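Uncharacterized protein ScGH5_18 (Streptomyces cattleya, PDB 7LR8) is a family GH5 glycoside hydrolase that binds the mannose-beta-1,4-GlcNAc disaccharide of the N-glycan core and probably hydrolyses it. Local coordinates at residues H28-F33 and P60-N65. The protein carries 1 engineered substitution. Sequence-based numbering, arbitrary orientation.
Sequences HHWLDF and PVFQPN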
loop_
_atom_site.group_PDB
_atom_site.type_symbol
_atom_site.label_atom_id
_atom_site.label_comp_id
_atom_site.label_asym_id
_atom_site.label_seq_id
_atom_site.Cartn_x
_atom_site.Cartn_y
_atom_site.Cartn_z
ATOM N N HIS B 28 8.364 -8.683 4.219
ATOM C CA HIS B 28 7.550 -8.209 5.327
ATOM C C HIS B 28 8.260 -8.343 6.668
ATOM O O HIS B 28 7.678 -7.974 7.696
ATOM C CB HIS B 28 6.213 -8.952 5.369
ATOM C CG HIS B 28 5.496 -8.997 4.051
ATOM N ND1 HIS B 28 5.093 -7.861 3.381
ATOM C CD2 HIS B 28 5.090 -10.046 3.292
ATOM C CE1 HIS B 28 4.484 -8.205 2.261
ATOM N NE2 HIS B 28 4.466 -9.526 2.182
ATOM N N HIS B 29 9.506 -8.839 6.693
ATOM C CA HIS B 29 10.197 -8.972 7.970
ATOM C C HIS B 29 10.457 -7.618 8.633
ATOM O O HIS B 29 10.677 -7.573 9.847
ATOM C CB HIS B 29 11.508 -9.747 7.796
ATOM C CG HIS B 29 12.632 -8.934 7.235
ATOM N ND1 HIS B 29 13.889 -8.932 7.799
ATOM C CD2 HIS B 29 12.700 -8.118 6.157
ATOM C CE1 HIS B 29 14.679 -8.135 7.101
ATOM N NE2 HIS B 29 13.985 -7.632 6.098
ATOM N N TRP B 30 10.398 -6.512 7.889
ATOM C CA TRP B 30 10.521 -5.212 8.547
ATOM C C TRP B 30 9.416 -4.974 9.569
ATOM O O TRP B 30 9.599 -4.159 10.485
ATOM C CB TRP B 30 10.512 -4.088 7.524
ATOM C CG TRP B 30 11.593 -4.183 6.501
ATOM C CD1 TRP B 30 11.432 -4.445 5.172
ATOM C CD2 TRP B 30 13.012 -4.020 6.713
ATOM N NE1 TRP B 30 12.651 -4.448 4.541
ATOM C CE2 TRP B 30 13.638 -4.194 5.460
ATOM C CE3 TRP B 30 13.805 -3.730 7.831
ATOM C CZ2 TRP B 30 15.025 -4.096 5.292
ATOM C CZ3 TRP B 30 15.200 -3.643 7.663
ATOM C CH2 TRP B 30 15.786 -3.824 6.400
ATOM N N LEU B 31 8.276 -5.666 9.432
ATOM C CA LEU B 31 7.180 -5.533 10.383
ATOM C C LEU B 31 7.358 -6.397 11.620
ATOM O O LEU B 31 6.636 -6.195 12.605
ATOM C CB LEU B 31 5.847 -5.881 9.707
ATOM C CG LEU B 31 5.496 -5.072 8.458
ATOM C CD1 LEU B 31 4.227 -5.645 7.811
ATOM C CD2 LEU B 31 5.293 -3.596 8.785
ATOM N N ASP B 32 8.281 -7.353 11.590
ATOM C CA ASP B 32 8.531 -8.288 12.678
ATOM C C ASP B 32 10.030 -8.556 12.680
ATOM O O ASP B 32 10.500 -9.690 12.486
ATOM C CB ASP B 32 7.724 -9.572 12.509
ATOM C CG ASP B 32 6.226 -9.331 12.588
ATOM O OD1 ASP B 32 5.717 -9.059 13.703
ATOM O OD2 ASP B 32 5.570 -9.391 11.529
ATOM N N PHE B 33 10.794 -7.484 12.866
ATOM C CA PHE B 33 12.223 -7.548 12.605
ATOM C C PHE B 33 12.912 -8.393 13.668
ATOM O O PHE B 33 12.839 -8.089 14.867
ATOM C CB PHE B 33 12.817 -6.146 12.541
ATOM C CG PHE B 33 14.236 -6.126 12.051
ATOM C CD1 PHE B 33 14.521 -6.293 10.703
ATOM C CD2 PHE B 33 15.292 -5.976 12.947
ATOM C CE1 PHE B 33 15.838 -6.291 10.249
ATOM C CE2 PHE B 33 16.603 -5.974 12.498
ATOM C CZ PHE B 33 16.872 -6.128 11.142
ATOM N N PRO B 60 6.899 1.856 1.540
ATOM C CA PRO B 60 5.797 2.350 2.395
ATOM C C PRO B 60 5.989 2.053 3.872
ATOM O O PRO B 60 5.438 2.774 4.714
ATOM C CB PRO B 60 4.554 1.626 1.852
ATOM C CG PRO B 60 4.957 1.049 0.524
ATOM C CD PRO B 60 6.429 0.789 0.631
ATOM N N VAL B 61 6.742 1.003 4.221
ATOM C CA VAL B 61 7.024 0.748 5.627
ATOM C C VAL B 61 8.068 1.725 6.157
ATOM O O VAL B 61 7.989 2.174 7.308
ATOM C CB VAL B 61 7.457 -0.716 5.809
ATOM C CG1 VAL B 61 7.928 -0.973 7.243
ATOM C CG2 VAL B 61 6.308 -1.630 5.449
ATOM N N PHE B 62 9.046 2.095 5.326
ATOM C CA PHE B 62 10.073 3.031 5.762
ATOM C C PHE B 62 9.583 4.476 5.743
ATOM O O PHE B 62 9.996 5.277 6.589
ATOM C CB PHE B 62 11.318 2.891 4.884
ATOM C CG PHE B 62 12.228 1.772 5.293
ATOM C CD1 PHE B 62 11.771 0.460 5.344
ATOM C CD2 PHE B 62 13.543 2.035 5.643
ATOM C CE1 PHE B 62 12.634 -0.571 5.727
ATOM C CE2 PHE B 62 14.397 1.012 6.013
ATOM C CZ PHE B 62 13.935 -0.287 6.062
ATOM N N GLN B 63 8.699 4.828 4.812
ATOM C CA GLN B 63 8.227 6.204 4.646
ATOM C C GLN B 63 6.702 6.197 4.529
ATOM O O GLN B 63 6.150 6.443 3.452
ATOM C CB GLN B 63 8.878 6.850 3.421
ATOM C CG GLN B 63 8.699 8.376 3.339
ATOM C CD GLN B 63 9.478 8.992 2.190
ATOM O OE1 GLN B 63 9.832 8.307 1.231
ATOM N NE2 GLN B 63 9.755 10.290 2.283
ATOM N N PRO B 64 5.996 5.924 5.630
ATOM C CA PRO B 64 4.534 5.741 5.548
ATOM C C PRO B 64 3.781 7.025 5.289
ATOM O O PRO B 64 2.610 6.963 4.893
ATOM C CB PRO B 64 4.173 5.165 6.922
ATOM C CG PRO B 64 5.273 5.710 7.829
ATOM C CD PRO B 64 6.511 5.622 6.974
ATOM N N ASN B 65 4.402 8.160 5.565
ATOM C CA ASN B 65 3.902 9.485 5.244
ATOM C C ASN B 65 5.047 10.229 4.579
ATOM O O ASN B 65 6.208 9.986 4.895
ATOM C CB ASN B 65 3.418 10.199 6.520
ATOM C CG ASN B 65 2.973 11.616 6.268
ATOM O OD1 ASN B 65 3.794 12.514 6.146
ATOM N ND2 ASN B 65 1.660 11.823 6.192
#
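Trp30 takes the edge of Phe62 against one face of its indole in a T-shaped stack, the planes at 89° and the phenyl centroid 4.9 Å from that of the six-membered ring. Phe62 CE1 leads, 3.6 Å from Trp30 CD2 at the ring fusion, while CZ lies over the benzo half. His29 NE2 lies 3.5 Å above the opposite face of the Trp30 indole, its imidazole tilted. The indole's rotation is fixed further by a hydrogen bond from NE1 to the carbonyl of Phe56. A leucine at Trp30 would probably leave the Phe62 edge without an aromatic face and the Phe56 carbonyl without this donor. Next in sequence, Leu31 CD2 rests against the fork of Val61, 4.0 Å from both CG1 and CG2; chi1 of Val61 (173°) carries CG1 toward Trp30 CB. Leu31 also packs on Leu31 of the second subunit. The contact joins the 3-10 turn following the first strand of the GH5 (beta/alpha)8 barrel to the short helix 59-62 after the second. It is wholly apolar, resting on van der Waals packing and the T-shaped pair, with the indole N-H satisfied outside the two segments.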